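Local structure of endo-beta-1,4-glucanase (cellulase B) (Bacillus halodurans, 4V2X) at residues 451-463 and 472-484. The protein is a tri-modular endo-beta-1,4-glucanase that probably hydrolyses beta-glucans and xyloglucan, its carbohydrate-binding module contributing to their breakdown. Sequence-based numbering, arbitrary orientation. Where two conformers were deposited one is given.
Sequences IASSGTLGTNGMV and DWHFRVNTYRTPV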
loop_
_atom_site.group_PDB
_atom_site.type_symbol
_atom_site.label_atom_id
_atom_site.label_comp_id
_atom_site.label_asym_id
_atom_site.label_seq_id
_atom_site.Cartn_x
_atom_site.Cartn_y
_atom_site.Cartn_z
ATOM N N ILE A 451 -40.468 45.628 -23.051
ATOM C CA ILE A 451 -40.054 45.266 -21.701
ATOM C C ILE A 451 -39.352 46.424 -21.002
ATOM O O ILE A 451 -39.590 46.668 -19.821
ATOM C CB ILE A 451 -39.106 44.041 -21.714
ATOM C CG1 ILE A 451 -39.851 42.802 -22.213
ATOM C CG2 ILE A 451 -38.524 43.790 -20.325
ATOM C CD1 ILE A 451 -38.953 41.632 -22.571
ATOM N N ALA A 452 -38.500 47.137 -21.738
ATOM C CA ALA A 452 -37.540 48.063 -21.138
ATOM C C ALA A 452 -37.505 49.483 -21.727
ATOM O O ALA A 452 -36.494 50.164 -21.583
ATOM C CB ALA A 452 -36.153 47.450 -21.236
ATOM N N SER A 453 -38.578 49.949 -22.372
ATOM C CA SER A 453 -38.574 51.321 -22.933
ATOM C C SER A 453 -38.521 52.396 -21.840
ATOM O O SER A 453 -38.033 53.503 -22.083
ATOM C CB SER A 453 -39.784 51.575 -23.841
ATOM O OG SER A 453 -40.988 51.153 -23.224
ATOM N N SER A 454 -39.019 52.066 -20.646
ATOM C CA SER A 454 -38.988 52.983 -19.500
ATOM C C SER A 454 -37.571 53.440 -19.131
ATOM O O SER A 454 -37.388 54.530 -18.581
ATOM C CB SER A 454 -39.642 52.334 -18.277
ATOM O OG SER A 454 -38.810 51.327 -17.727
ATOM N N GLY A 455 -36.576 52.599 -19.409
ATOM C CA GLY A 455 -35.184 52.923 -19.105
ATOM C C GLY A 455 -34.857 52.964 -17.621
ATOM O O GLY A 455 -33.814 53.500 -17.233
ATOM N N THR A 456 -35.742 52.413 -16.789
ATOM C CA THR A 456 -35.471 52.247 -15.366
ATOM C C THR A 456 -34.262 51.329 -15.253
ATOM O O THR A 456 -34.195 50.328 -15.951
ATOM C CB THR A 456 -36.665 51.593 -14.651
ATOM O OG1 THR A 456 -37.848 52.369 -14.890
ATOM C CG2 THR A 456 -36.418 51.485 -13.154
ATOM N N LEU A 457 -33.308 51.667 -14.389
ATOM C CA LEU A 457 -32.065 50.893 -14.304
ATOM C C LEU A 457 -32.291 49.592 -13.546
ATOM O O LEU A 457 -33.094 49.542 -12.616
ATOM C CB LEU A 457 -30.960 51.711 -13.632
ATOM C CG LEU A 457 -30.619 53.026 -14.339
ATOM C CD1 LEU A 457 -29.503 53.760 -13.606
ATOM C CD2 LEU A 457 -30.243 52.791 -15.793
ATOM N N GLY A 458 -31.582 48.546 -13.963
ATOM C CA GLY A 458 -31.700 47.228 -13.358
ATOM C C GLY A 458 -32.591 46.345 -14.205
ATOM O O GLY A 458 -32.819 46.620 -15.391
ATOM N N THR A 459 -33.115 45.294 -13.592
ATOM C CA THR A 459 -33.887 44.297 -14.325
ATOM C C THR A 459 -35.296 44.801 -14.610
ATOM O O THR A 459 -36.066 45.053 -13.684
ATOM C CB THR A 459 -33.949 42.963 -13.555
ATOM O OG1 THR A 459 -32.616 42.491 -13.311
ATOM C CG2 THR A 459 -34.717 41.916 -14.359
ATOM N N ASN A 460 -35.622 44.928 -15.896
ATOM C CA ASN A 460 -36.916 45.444 -16.352
ATOM C C ASN A 460 -37.945 44.340 -16.521
ATOM O O ASN A 460 -39.136 44.560 -16.343
ATOM C CB ASN A 460 -36.769 46.157 -17.705
ATOM C CG ASN A 460 -35.677 47.205 -17.704
ATOM O OD1 ASN A 460 -34.685 47.085 -18.434
ATOM N ND2 ASN A 460 -35.842 48.231 -16.876
ATOM N N GLY A 461 -37.478 43.153 -16.884
ATOM C CA GLY A 461 -38.371 42.050 -17.179
ATOM C C GLY A 461 -37.578 40.854 -17.632
ATOM O O GLY A 461 -36.361 40.800 -17.435
ATOM N N MET A 462 -38.259 39.903 -18.262
ATOM C CA MET A 462 -37.651 38.627 -18.618
ATOM C C MET A 462 -38.115 38.136 -19.979
ATOM O O MET A 462 -39.280 38.300 -20.327
ATOM C CB MET A 462 -38.018 37.588 -17.567
ATOM C CG MET A 462 -37.246 36.286 -17.668
ATOM S SD MET A 462 -37.714 35.197 -16.317
ATOM C CE MET A 462 -37.776 36.382 -14.974
ATOM N N VAL A 463 -37.193 37.538 -20.733
ATOM C CA VAL A 463 -37.525 36.788 -21.934
ATOM C C VAL A 463 -37.227 35.333 -21.579
ATOM O O VAL A 463 -36.103 35.004 -21.200
ATOM C CB VAL A 463 -36.696 37.230 -23.152
ATOM C CG1 VAL A 463 -36.919 36.277 -24.313
ATOM C CG2 VAL A 463 -37.064 38.657 -23.545
ATOM N N ASP A 472 -36.870 25.621 -18.663
ATOM C CA ASP A 472 -36.879 26.891 -19.384
ATOM C C ASP A 472 -35.586 27.638 -19.060
ATOM O O ASP A 472 -35.071 27.507 -17.945
ATOM C CB ASP A 472 -38.045 27.769 -18.929
ATOM C CG ASP A 472 -39.405 27.247 -19.362
ATOM O OD1 ASP A 472 -39.500 26.370 -20.247
ATOM O OD2 ASP A 472 -40.402 27.737 -18.794
ATOM N N TRP A 473 -35.083 28.425 -20.011
ATOM C CA TRP A 473 -33.955 29.328 -19.768
ATOM C C TRP A 473 -34.470 30.765 -19.691
ATOM O O TRP A 473 -35.237 31.208 -20.551
ATOM C CB TRP A 473 -32.902 29.196 -20.870
ATOM C CG TRP A 473 -31.662 30.003 -20.613
ATOM C CD1 TRP A 473 -31.364 31.232 -21.125
ATOM C CD2 TRP A 473 -30.558 29.640 -19.770
ATOM N NE1 TRP A 473 -30.146 31.660 -20.655
ATOM C CE2 TRP A 473 -29.625 30.698 -19.829
ATOM C CE3 TRP A 473 -30.265 28.520 -18.975
ATOM C CZ2 TRP A 473 -28.423 30.675 -19.119
ATOM C CZ3 TRP A 473 -29.066 28.497 -18.270
ATOM C CH2 TRP A 473 -28.158 29.570 -18.350
ATOM N N HIS A 474 -34.040 31.495 -18.669
ATOM C CA HIS A 474 -34.570 32.831 -18.402
ATOM C C HIS A 474 -33.533 33.908 -18.655
ATOM O O HIS A 474 -32.487 33.906 -18.021
ATOM C CB HIS A 474 -35.021 32.914 -16.949
ATOM C CG HIS A 474 -35.899 31.783 -16.534
ATOM N ND1 HIS A 474 -37.245 31.747 -16.821
ATOM C CD2 HIS A 474 -35.626 30.643 -15.860
ATOM C CE1 HIS A 474 -37.766 30.636 -16.334
ATOM N NE2 HIS A 474 -36.804 29.945 -15.754
ATOM N N PHE A 475 -33.820 34.809 -19.592
ATOM C CA PHE A 475 -32.976 35.969 -19.846
ATOM C C PHE A 475 -33.514 37.177 -19.099
ATOM O O PHE A 475 -34.610 37.664 -19.402
ATOM C CB PHE A 475 -32.943 36.324 -21.335
ATOM C CG PHE A 475 -32.361 35.258 -22.214
ATOM C CD1 PHE A 475 -30.981 35.121 -22.349
ATOM C CD2 PHE A 475 -33.189 34.422 -22.951
ATOM C CE1 PHE A 475 -30.447 34.143 -23.167
ATOM C CE2 PHE A 475 -32.659 33.449 -23.774
ATOM C CZ PHE A 475 -31.285 33.307 -23.877
ATOM N N ARG A 476 -32.734 37.672 -18.144
ATOM C CA ARG A 476 -33.095 38.886 -17.427
ATOM C C ARG A 476 -32.761 40.065 -18.327
ATOM O O ARG A 476 -31.627 40.184 -18.809
ATOM C CB ARG A 476 -32.332 38.980 -16.107
ATOM C CG ARG A 476 -32.653 37.842 -15.152
ATOM C CD ARG A 476 -31.705 37.816 -13.964
ATOM N NE ARG A 476 -31.957 38.931 -13.064
ATOM C CZ ARG A 476 -32.954 38.964 -12.187
ATOM N NH1 ARG A 476 -33.783 37.937 -12.097
ATOM N NH2 ARG A 476 -33.123 40.022 -11.407
ATOM N N VAL A 477 -33.750 40.921 -18.587
ATOM C CA VAL A 477 -33.553 42.077 -19.448
ATOM C C VAL A 477 -33.236 43.271 -18.552
ATOM O O VAL A 477 -34.077 43.695 -17.760
ATOM C CB VAL A 477 -34.786 42.357 -20.333
ATOM C CG1 VAL A 477 -34.584 43.625 -21.155
ATOM C CG2 VAL A 477 -35.069 41.162 -21.234
ATOM N N ASN A 478 -32.009 43.778 -18.674
ATOM C CA ASN A 478 -31.451 44.767 -17.756
ATOM C C ASN A 478 -31.073 46.050 -18.465
ATOM O O ASN A 478 -30.377 46.015 -19.477
ATOM C CB ASN A 478 -30.190 44.209 -17.089
ATOM C CG ASN A 478 -30.451 42.924 -16.328
ATOM O OD1 ASN A 478 -31.533 42.719 -15.786
ATOM N ND2 ASN A 478 -29.455 42.037 -16.295
ATOM N N THR A 479 -31.521 47.182 -17.932
ATOM C CA THR A 479 -31.070 48.472 -18.428
ATOM C C THR A 479 -29.946 48.969 -17.534
ATOM O O THR A 479 -30.050 48.900 -16.311
ATOM C CB THR A 479 -32.216 49.495 -18.444
ATOM O OG1 THR A 479 -33.253 49.021 -19.313
ATOM C CG2 THR A 479 -31.725 50.842 -18.933
ATOM N N TYR A 480 -28.873 49.461 -18.151
ATOM C CA TYR A 480 -27.713 49.939 -17.405
ATOM C C TYR A 480 -27.165 51.253 -17.962
ATOM O O TYR A 480 -27.415 51.619 -19.117
ATOM C CB TYR A 480 -26.606 48.877 -17.410
ATOM C CG TYR A 480 -25.846 48.780 -18.723
ATOM C CD1 TYR A 480 -26.392 48.118 -19.819
ATOM C CD2 TYR A 480 -24.597 49.369 -18.874
ATOM C CE1 TYR A 480 -25.709 48.036 -21.018
ATOM C CE2 TYR A 480 -23.907 49.287 -20.070
ATOM C CZ TYR A 480 -24.469 48.612 -21.139
ATOM O OH TYR A 480 -23.798 48.527 -22.342
ATOM N N ARG A 481 -26.430 51.962 -17.102
ATOM C CA ARG A 481 -25.542 53.051 -17.509
ATOM C C ARG A 481 -24.160 52.741 -16.960
ATOM O O ARG A 481 -24.003 51.871 -16.106
ATOM C CB ARG A 481 -25.970 54.392 -16.926
ATOM C CG ARG A 481 -27.453 54.570 -16.718
ATOM C CD ARG A 481 -27.726 55.883 -16.010
ATOM N NE ARG A 481 -27.179 57.012 -16.763
ATOM C CZ ARG A 481 -26.388 57.961 -16.263
ATOM N NH1 ARG A 481 -26.041 57.963 -14.981
ATOM N NH2 ARG A 481 -25.957 58.932 -17.055
ATOM N N THR A 482 -23.162 53.482 -17.418
ATOM C CA THR A 482 -21.816 53.310 -16.893
ATOM C C THR A 482 -21.866 53.437 -15.366
ATOM O O THR A 482 -22.428 54.408 -14.844
ATOM C CB THR A 482 -20.833 54.332 -17.500
ATOM O OG1 THR A 482 -20.634 54.020 -18.884
ATOM C CG2 THR A 482 -19.482 54.293 -16.787
ATOM N N PRO A 483 -21.316 52.442 -14.650
ATOM C CA PRO A 483 -21.267 52.550 -13.196
ATOM C C PRO A 483 -20.228 53.578 -12.788
ATOM O O PRO A 483 -19.260 53.798 -13.515
ATOM C CB PRO A 483 -20.865 51.147 -12.729
ATOM C CG PRO A 483 -20.501 50.373 -13.948
ATOM C CD PRO A 483 -20.574 51.268 -15.142
ATOM N N VAL A 484 -20.448 54.210 -11.641
ATOM C CA VAL A 484 -19.601 55.296 -11.185
ATOM C C VAL A 484 -19.153 54.983 -9.771
ATOM O O VAL A 484 -19.979 54.683 -8.912
ATOM C CB VAL A 484 -20.349 56.648 -11.203
ATOM C CG1 VAL A 484 -19.415 57.781 -10.802
ATOM C CG2 VAL A 484 -20.943 56.915 -12.578
HETATM O O HOH W 1 -33.703 50.490 -21.572
#
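Thr479 and Asn460 meet in the tight part of this contact, where the hydroxyl OG1 of Thr479 donates to OD1 of Asn460 over 2.6 Å. The donor lies 21° off the plane of that carbonyl, and the two side chains cross at about a right angle. The same OG1 accepts from a water that also donates to Ala452 O, so the hydroxyl links the backbone of Ala452 to the hairpin. The amide of Asn460 is held at both ends, since ND2 donates to Thr456 O at 2.8 Å, almost in the amide plane. Val477, buried like Thr479, packs against Ile451 CG2 through CB (4.0 Å) and against Ala452 CB through CG1. With its CG1 anti to the backbone N (chi1 176°), CG2 is left to meet Val463 CG2 at 3.9 Å. Strands 458-467 and 473-480 form an antiparallel hairpin in the Ig-like module, interrupted by a classic beta bulge: Asn460 N donates to Val477 O at 2.7 Å, while Val477 N donates to Gly461 O. The face bearing Thr459, Met462 and Arg476 is looser: Thr459 and Arg476 are solvent-exposed. In one of two arginine conformers, Thr459 CG2 lies over a guanidinium face and NH2 reaches Thr459 OG1 only weakly (3.2 Å, 123° at the hydrogen). Equally tentative, one Met462 conformer brings SD obliquely to the His474 ring, 3.5 Å from ND1.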